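Local coordinates for protein D-glycerate 2-kinase (Thermotoga maritima, PDB 2B8N) that phosphorylates D-glycerate to 2-phosphoglycerate, using ATP as phosphate donor and magnesium as cofactor, in the breakdown of serine through 3-hydroxypyruvate, at residues M64-A68 against L130-S134; E96-A100 against T112-V116; G204-D208 against I257-N262. All coordinates share one frame. Residues are numbered along the deposited sequence.

In the fold
All three contacts join something to one parallel six-stranded sheet, with strand order 3-2-1-4-5-6 as in Rossmann-like folds. Contact 1 is the core one: helix 61-72 packs on the inner strand 128-133, almost wholly through apolar side chains. The other two use the opposite face, at the two outermost strands. Contact 2 sets helix 107-120 on strand 96-100, partly buried, and adds a salt bridge where the edge opens. Contact 3, at the surface, lays a loop over strand 255-261 with leucine and isoleucine packing and one hydrogen bond. Contacts 1 and 3 touch on the face carrying helix 61-72, Met64 CE lying 3.8 Å from Ile260 CD1; contacts 2 and 3 have centres about 23 Å apart.

Contact 1 of 3, residues M64-A68 against L130-S134; sequences MAKAA and LFLLS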
loop_
_atom_site.group_PDB
_atom_site.type_symbol
_atom_site.label_atom_id
_atom_site.label_comp_id
_atom_site.label_asym_id
_atom_site.label_seq_id
_atom_site.Cartn_x
_atom_site.Cartn_y
_atom_site.Cartn_z
HETATM N N MSE A 64 -4.578 -6.566 -12.309
HETATM C CA MSE A 64 -4.093 -7.864 -11.850
HETATM C C MSE A 64 -4.913 -9.001 -12.487
HETATM O O MSE A 64 -4.341 -10.021 -12.886
HETATM C CB MSE A 64 -4.160 -7.957 -10.335
HETATM C CG MSE A 64 -3.233 -7.021 -9.601
HETATM SE SE MSE A 64 -3.297 -7.327 -7.656
HETATM C CE MSE A 64 -2.480 -9.114 -7.484
ATOM N N ALA A 65 -6.234 -8.827 -12.591
ATOM C CA ALA A 65 -7.079 -9.842 -13.222
ATOM C C ALA A 65 -6.712 -9.983 -14.703
ATOM O O ALA A 65 -6.452 -11.075 -15.174
ATOM C CB ALA A 65 -8.553 -9.497 -13.079
ATOM N N LYS A 66 -6.670 -8.869 -15.428
ATOM C CA LYS A 66 -6.281 -8.898 -16.829
ATOM C C LYS A 66 -4.950 -9.624 -17.073
ATOM O O LYS A 66 -4.830 -10.367 -18.048
ATOM C CB LYS A 66 -6.166 -7.489 -17.391
ATOM C CG LYS A 66 -5.704 -7.458 -18.845
ATOM C CD LYS A 66 -5.825 -6.071 -19.436
ATOM C CE LYS A 66 -5.112 -5.992 -20.782
ATOM N NZ LYS A 66 -3.642 -6.109 -20.604
ATOM N N ALA A 67 -3.951 -9.385 -16.221
ATOM C CA ALA A 67 -2.646 -10.042 -16.378
ATOM C C ALA A 67 -2.697 -11.564 -16.128
ATOM O O ALA A 67 -2.036 -12.326 -16.811
ATOM C CB ALA A 67 -1.597 -9.373 -15.489
ATOM N N ALA A 68 -3.504 -11.997 -15.166
ATOM C CA ALA A 68 -3.729 -13.417 -14.881
ATOM C C ALA A 68 -4.444 -14.133 -16.025
ATOM O O ALA A 68 -4.136 -15.275 -16.347
ATOM C CB ALA A 68 -4.542 -13.556 -13.617
ATOM N N LEU A 130 -7.748 -18.418 -7.264
ATOM C CA LEU A 130 -6.644 -17.500 -7.472
ATOM C C LEU A 130 -7.058 -16.143 -6.909
ATOM O O LEU A 130 -7.827 -15.412 -7.541
ATOM C CB LEU A 130 -6.315 -17.423 -8.974
ATOM C CG LEU A 130 -5.334 -16.309 -9.358
ATOM C CD1 LEU A 130 -4.014 -16.449 -8.554
ATOM C CD2 LEU A 130 -5.094 -16.253 -10.892
ATOM N N PHE A 131 -6.566 -15.836 -5.708
ATOM C CA PHE A 131 -7.003 -14.662 -4.962
ATOM C C PHE A 131 -6.042 -13.510 -5.181
ATOM O O PHE A 131 -4.961 -13.480 -4.611
ATOM C CB PHE A 131 -7.128 -15.029 -3.487
ATOM C CG PHE A 131 -7.849 -13.998 -2.649
ATOM C CD1 PHE A 131 -8.954 -13.308 -3.137
ATOM C CD2 PHE A 131 -7.433 -13.746 -1.354
ATOM C CE1 PHE A 131 -9.615 -12.363 -2.349
ATOM C CE2 PHE A 131 -8.090 -12.810 -0.558
ATOM C CZ PHE A 131 -9.179 -12.116 -1.058
ATOM N N LEU A 132 -6.442 -12.569 -6.033
ATOM C CA LEU A 132 -5.590 -11.421 -6.422
ATOM C C LEU A 132 -5.951 -10.218 -5.561
ATOM O O LEU A 132 -7.049 -9.623 -5.713
ATOM C CB LEU A 132 -5.783 -11.090 -7.914
ATOM C CG LEU A 132 -5.503 -12.232 -8.891
ATOM C CD1 LEU A 132 -6.024 -11.912 -10.283
ATOM C CD2 LEU A 132 -4.034 -12.562 -8.937
ATOM N N LEU A 133 -5.054 -9.872 -4.643
ATOM C CA LEU A 133 -5.394 -8.900 -3.607
ATOM C C LEU A 133 -4.492 -7.672 -3.624
ATOM O O LEU A 133 -3.269 -7.788 -3.716
ATOM C CB LEU A 133 -5.358 -9.590 -2.241
ATOM C CG LEU A 133 -5.879 -8.864 -0.998
ATOM C CD1 LEU A 133 -7.342 -8.439 -1.097
ATOM C CD2 LEU A 133 -5.665 -9.765 0.209
ATOM N N SER A 134 -5.126 -6.501 -3.538
ATOM C CA SER A 134 -4.447 -5.204 -3.363
ATOM C C SER A 134 -5.193 -4.353 -2.333
ATOM O O SER A 134 -6.168 -4.819 -1.751
ATOM C CB SER A 134 -4.331 -4.463 -4.714
ATOM O OG SER A 134 -5.505 -4.595 -5.494
#
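Leu132 is the residue to look at first. In its mt rotamer it lifts a methyl from the strand to the underside of the helix, where Leu132 CD1 lies 3.6 Å from Met64 O, 3.7 Å from Ala65 CA and 4.0 Å from Ala68 CB. Small alanines let the helix backbone come this close, and the two axes pass 9.6 Å apart. Met64, modelled as selenomethionine, sits one turn before Ala68 on the same face. Its m, t, p chi angles extend the chain toward the strand and then fold the terminal methyl back over it: Met64 CE is 3.9 Å from Leu132 CB and 3.9 Å from Leu133 N, and Met64 SE is 4.1 Å from Ser134 OG. That hydroxyl is engaged by Ala60 N, just ahead of the helix. At the other end Leu130, in the tp rotamer, brings CD2 within 3.9 Å of Ala68 CB. No hydrogen bond crosses between the segments, and every residue that touches is buried. Leu54 and Ala56 of strand 52-57 continue the apolar floor beside Leu132, while Leu44 closes in on Ala68 and Leu130. With the helix running at 143° to the strand, roughly antiparallel, this is the packing of a beta-alpha-beta crossover in a Rossmann-like sheet: helix 61-72 links the neighbouring parallel strands 52-57 and 76-84 and rests on strand 128-133 as well.

Contact 2 of 3, residues E96-A100 against T112-V116; sequences EIYEA and TTRRV
Build strand 96-100 with extended backbone angles, phi/psi from about -90/121 at Glu96 to -132/153 at Glu99, and over one of its faces set the alpha-helix 112-116, phi/psi near -65/-40, Val116 N hydrogen-bonded to Thr112 O at 3.0 Å. The short axes approach to 10.3 Å with 142° between their directions, roughly antiparallel; the nearest CA pair is Tyr98 and Thr112, 7.0 Å apart. Three residues carry most of the interface. Thr112, chi1 p, points at the strand: its CG2 lies 3.5 Å from Tyr98 CB, and its OG1 comes 4.3 Å from Ala100 CB while turning back to the helix carbonyl of Asn108. Tyr98, chi1 m, directs its ring toward the next helical turn, CE2 resting 4.1 Å from Arg115 CG. Arg115 starts t, kinks to p at chi2 and is then extended, reaching the N-terminal start of the strand. There it meets Glu96, whose m, t side chain presents both oxygens: Arg115 NE donates to Glu96 OE1 at 2.9 Å, nearly linear at 173°, and Arg115 NH2 to Glu96 OE2 at 3.1 Å and a more bent 140°. Val82 of the next strand also touches Thr112. Such contacts mark a beta-alpha-beta crossover, here from the outermost strand 96-100 through helix 107-120 to the central strand 128-133. Glu96 OE1 accepts from both Arg115 NE and Tyr98 OH, the latter at 2.7 Å. A directional, bidentate salt bridge thus holds the partly exposed edge, while nearer the middle of the strand Thr112 CG2 packs on the base of Tyr98.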
loop_
_atom_site.group_PDB
_atom_site.type_symbol
_atom_site.label_atom_id
_atom_site.label_comp_id
_atom_site.label_asym_id
_atom_site.label_seq_id
_atom_site.Cartn_x
_atom_site.Cartn_y
_atom_site.Cartn_z
ATOM N N GLU A 96 -16.772 -11.209 -14.382
ATOM C CA GLU A 96 -17.759 -10.284 -13.866
ATOM C C GLU A 96 -16.998 -9.095 -13.261
ATOM O O GLU A 96 -16.172 -9.263 -12.376
ATOM C CB GLU A 96 -18.646 -11.003 -12.832
ATOM C CG GLU A 96 -19.408 -12.207 -13.407
ATOM C CD GLU A 96 -20.096 -13.053 -12.343
ATOM O OE1 GLU A 96 -20.569 -12.498 -11.332
ATOM O OE2 GLU A 96 -20.166 -14.285 -12.528
ATOM N N ILE A 97 -17.266 -7.896 -13.772
ATOM C CA ILE A 97 -16.568 -6.701 -13.322
ATOM C C ILE A 97 -17.492 -5.835 -12.432
ATOM O O ILE A 97 -18.533 -5.348 -12.883
ATOM C CB ILE A 97 -15.992 -5.886 -14.532
ATOM C CG1 ILE A 97 -15.218 -6.794 -15.501
ATOM C CG2 ILE A 97 -15.097 -4.748 -14.038
ATOM C CD1 ILE A 97 -14.032 -7.598 -14.854
ATOM N N TYR A 98 -17.086 -5.665 -11.173
ATOM C CA TYR A 98 -17.833 -4.908 -10.191
ATOM C C TYR A 98 -17.021 -3.787 -9.482
ATOM O O TYR A 98 -15.790 -3.835 -9.380
ATOM C CB TYR A 98 -18.358 -5.882 -9.147
ATOM C CG TYR A 98 -19.228 -7.002 -9.697
ATOM C CD1 TYR A 98 -20.314 -6.728 -10.523
ATOM C CD2 TYR A 98 -18.997 -8.329 -9.338
ATOM C CE1 TYR A 98 -21.137 -7.750 -11.004
ATOM C CE2 TYR A 98 -19.806 -9.372 -9.822
ATOM C CZ TYR A 98 -20.883 -9.078 -10.653
ATOM O OH TYR A 98 -21.696 -10.098 -11.127
ATOM N N GLU A 99 -17.736 -2.782 -8.998
ATOM C CA GLU A 99 -17.141 -1.723 -8.203
ATOM C C GLU A 99 -17.989 -1.500 -6.958
ATOM O O GLU A 99 -19.187 -1.769 -6.968
ATOM C CB GLU A 99 -17.012 -0.429 -9.027
ATOM C CG GLU A 99 -16.371 -0.637 -10.406
ATOM C CD GLU A 99 -16.040 0.658 -11.128
ATOM O OE1 GLU A 99 -16.625 1.682 -10.760
ATOM O OE2 GLU A 99 -15.199 0.669 -12.057
ATOM N N ALA A 100 -17.359 -1.017 -5.888
ATOM C CA ALA A 100 -18.026 -0.886 -4.587
ATOM C C ALA A 100 -17.373 0.165 -3.701
ATOM O O ALA A 100 -16.371 0.798 -4.088
ATOM C CB ALA A 100 -18.047 -2.219 -3.877
ATOM N N THR A 112 -21.658 -7.545 -3.930
ATOM C CA THR A 112 -20.581 -8.169 -4.686
ATOM C C THR A 112 -19.876 -9.266 -3.897
ATOM O O THR A 112 -19.490 -10.286 -4.464
ATOM C CB THR A 112 -19.571 -7.158 -5.216
ATOM O OG1 THR A 112 -19.010 -6.411 -4.125
ATOM C CG2 THR A 112 -20.259 -6.235 -6.229
ATOM N N THR A 113 -19.702 -9.048 -2.598
ATOM C CA THR A 113 -19.115 -10.046 -1.709
ATOM C C THR A 113 -20.005 -11.288 -1.628
ATOM O O THR A 113 -19.524 -12.410 -1.698
ATOM C CB THR A 113 -18.908 -9.468 -0.282
ATOM O OG1 THR A 113 -17.967 -8.387 -0.331
ATOM C CG2 THR A 113 -18.373 -10.540 0.677
ATOM N N ARG A 114 -21.300 -11.075 -1.471
ATOM C CA ARG A 114 -22.239 -12.170 -1.491
ATOM C C ARG A 114 -22.081 -12.992 -2.782
ATOM O O ARG A 114 -22.115 -14.222 -2.745
ATOM C CB ARG A 114 -23.658 -11.633 -1.290
ATOM C CG ARG A 114 -24.772 -12.605 -1.521
ATOM C CD ARG A 114 -26.083 -11.939 -1.107
ATOM N NE ARG A 114 -26.149 -11.836 0.356
ATOM C CZ ARG A 114 -26.614 -10.799 1.061
ATOM N NH1 ARG A 114 -27.072 -9.698 0.463
ATOM N NH2 ARG A 114 -26.611 -10.872 2.397
ATOM N N ARG A 115 -21.876 -12.317 -3.908
ATOM C CA ARG A 115 -21.688 -13.003 -5.204
ATOM C C ARG A 115 -20.381 -13.797 -5.239
ATOM O O ARG A 115 -20.349 -14.911 -5.756
ATOM C CB ARG A 115 -21.726 -12.002 -6.376
ATOM C CG ARG A 115 -21.379 -12.564 -7.746
ATOM C CD ARG A 115 -22.188 -13.796 -8.064
ATOM N NE ARG A 115 -22.171 -14.135 -9.489
ATOM C CZ ARG A 115 -22.762 -15.212 -9.998
ATOM N NH1 ARG A 115 -23.428 -16.034 -9.207
ATOM N NH2 ARG A 115 -22.719 -15.452 -11.303
ATOM N N VAL A 116 -19.305 -13.228 -4.693
ATOM C CA VAL A 116 -18.032 -13.948 -4.602
ATOM C C VAL A 116 -18.185 -15.278 -3.833
ATOM O O VAL A 116 -17.548 -16.284 -4.188
ATOM C CB VAL A 116 -16.916 -13.106 -3.914
ATOM C CG1 VAL A 116 -15.670 -13.948 -3.713
ATOM C CG2 VAL A 116 -16.583 -11.858 -4.721
#

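Contact 3 of 3, residues G204-D208 against I257-N262; sequences GDRLD and IHLIGN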
loop_
_atom_site.group_PDB
_atom_site.type_symbol
_atom_site.label_atom_id
_atom_site.label_comp_id
_atom_site.label_asym_id
_atom_site.label_seq_id
_atom_site.Cartn_x
_atom_site.Cartn_y
_atom_site.Cartn_z
ATOM N N GLY A 204 5.463 -3.648 6.432
ATOM C CA GLY A 204 5.764 -4.900 7.117
ATOM C C GLY A 204 4.885 -6.035 6.643
ATOM O O GLY A 204 4.925 -7.133 7.186
ATOM N N ASP A 205 4.083 -5.757 5.621
ATOM C CA ASP A 205 3.334 -6.778 4.888
ATOM C C ASP A 205 2.665 -7.768 5.831
ATOM O O ASP A 205 2.777 -8.965 5.661
ATOM C CB ASP A 205 4.213 -7.531 3.853
ATOM C CG ASP A 205 5.134 -6.602 3.021
ATOM O OD1 ASP A 205 4.688 -5.530 2.512
ATOM O OD2 ASP A 205 6.319 -6.986 2.852
ATOM N N ARG A 206 1.938 -7.251 6.805
ATOM C CA ARG A 206 1.322 -8.077 7.822
ATOM C C ARG A 206 0.035 -8.665 7.262
ATOM O O ARG A 206 -0.946 -7.945 7.067
ATOM C CB ARG A 206 0.994 -7.206 9.029
ATOM C CG ARG A 206 2.175 -6.813 9.908
ATOM C CD ARG A 206 2.206 -7.706 11.148
ATOM N NE ARG A 206 1.081 -7.444 12.039
ATOM C CZ ARG A 206 0.955 -7.931 13.273
ATOM N NH1 ARG A 206 1.889 -8.733 13.784
ATOM N NH2 ARG A 206 -0.113 -7.602 14.009
ATOM N N LEU A 207 0.030 -9.969 7.006
ATOM C CA LEU A 207 -1.105 -10.620 6.339
ATOM C C LEU A 207 -2.336 -10.770 7.233
ATOM O O LEU A 207 -3.409 -11.050 6.751
ATOM C CB LEU A 207 -0.683 -11.987 5.781
ATOM C CG LEU A 207 0.454 -11.951 4.747
ATOM C CD1 LEU A 207 1.126 -13.308 4.649
ATOM C CD2 LEU A 207 -0.073 -11.502 3.402
ATOM N N ASP A 208 -2.164 -10.590 8.537
ATOM C CA ASP A 208 -3.272 -10.647 9.476
ATOM C C ASP A 208 -4.026 -9.331 9.509
ATOM O O ASP A 208 -5.096 -9.253 10.093
ATOM C CB ASP A 208 -2.761 -10.953 10.880
ATOM C CG ASP A 208 -1.721 -9.945 11.363
ATOM O OD1 ASP A 208 -1.023 -9.348 10.519
ATOM O OD2 ASP A 208 -1.587 -9.764 12.584
ATOM N N ILE A 257 0.277 -18.247 0.227
ATOM C CA ILE A 257 0.362 -16.811 -0.049
ATOM C C ILE A 257 1.723 -16.398 -0.595
ATOM O O ILE A 257 2.762 -16.808 -0.068
ATOM C CB ILE A 257 0.046 -15.965 1.197
ATOM C CG1 ILE A 257 -1.382 -16.251 1.683
ATOM C CG2 ILE A 257 0.186 -14.463 0.877
ATOM C CD1 ILE A 257 -1.743 -15.616 2.995
ATOM N N HIS A 258 1.693 -15.590 -1.662
ATOM C CA HIS A 258 2.885 -15.002 -2.273
ATOM C C HIS A 258 2.735 -13.481 -2.355
ATOM O O HIS A 258 1.749 -12.976 -2.860
ATOM C CB HIS A 258 3.084 -15.570 -3.665
ATOM C CG HIS A 258 2.963 -17.056 -3.722
ATOM N ND1 HIS A 258 4.049 -17.896 -3.606
ATOM C CD2 HIS A 258 1.878 -17.854 -3.848
ATOM C CE1 HIS A 258 3.641 -19.149 -3.675
ATOM N NE2 HIS A 258 2.326 -19.153 -3.818
ATOM N N LEU A 259 3.726 -12.764 -1.820
ATOM C CA LEU A 259 3.782 -11.306 -1.895
ATOM C C LEU A 259 4.449 -10.973 -3.210
ATOM O O LEU A 259 5.665 -11.135 -3.333
ATOM C CB LEU A 259 4.594 -10.692 -0.731
ATOM C CG LEU A 259 4.012 -10.754 0.688
ATOM C CD1 LEU A 259 5.078 -10.394 1.752
ATOM C CD2 LEU A 259 2.811 -9.849 0.801
ATOM N N ILE A 260 3.663 -10.514 -4.182
ATOM C CA ILE A 260 4.201 -10.170 -5.500
ATOM C C ILE A 260 4.614 -8.689 -5.608
ATOM O O ILE A 260 5.377 -8.314 -6.482
ATOM C CB ILE A 260 3.244 -10.607 -6.672
ATOM C CG1 ILE A 260 1.999 -9.732 -6.757
ATOM C CG2 ILE A 260 2.843 -12.067 -6.510
ATOM C CD1 ILE A 260 1.174 -9.992 -7.957
ATOM N N GLY A 261 4.126 -7.850 -4.720
ATOM C CA GLY A 261 4.643 -6.498 -4.652
ATOM C C GLY A 261 4.666 -5.979 -3.243
ATOM O O GLY A 261 3.784 -6.245 -2.458
ATOM N N ASN A 262 5.697 -5.222 -2.933
ATOM C CA ASN A 262 5.803 -4.540 -1.638
ATOM C C ASN A 262 6.953 -3.559 -1.710
ATOM O O ASN A 262 7.651 -3.505 -2.706
ATOM C CB ASN A 262 6.053 -5.553 -0.531
ATOM C CG ASN A 262 7.340 -6.308 -0.736
ATOM O OD1 ASN A 262 8.154 -5.952 -1.607
ATOM N ND2 ASN A 262 7.550 -7.345 0.068
#
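Leu207 drops its CD2 methyl between two strand residues that point to the same side, 3.9 Å from Ile257 CG2 and 4.2 Å from Leu259 CD2. Leu259 is shared, for its CD1 also meets Asp205 CB at 3.7 Å, so the loop lies along this row of the strand with Asp205 and Leu207 both facing it. Between them Arg206 turns away and pairs with Asp208 inside the loop, NH2 to OD2 at 3.0 Å, by charge alone. Asp205 itself has positive phi and psi (45/51), a left-handed backbone bend, and takes the single hydrogen bond across the contact: Asn262 ND2 gives to Asp205 OD2 at 3.1 Å, with a bent angle of 137°. Both partners have second duties. Asp205 OD1 pairs with Ser200 OG just past strand 193-199, and Asn262 OD1 accepts from Lys265 N as the N-cap of helix 263-276. Thus the loop that follows strand 193-199 folds over the outermost strand 255-261, with Trp216 against Leu207 and Ile257; on the sheet's other face Ile260 packs on helix 36-41 and on Met64 of helix 61-72.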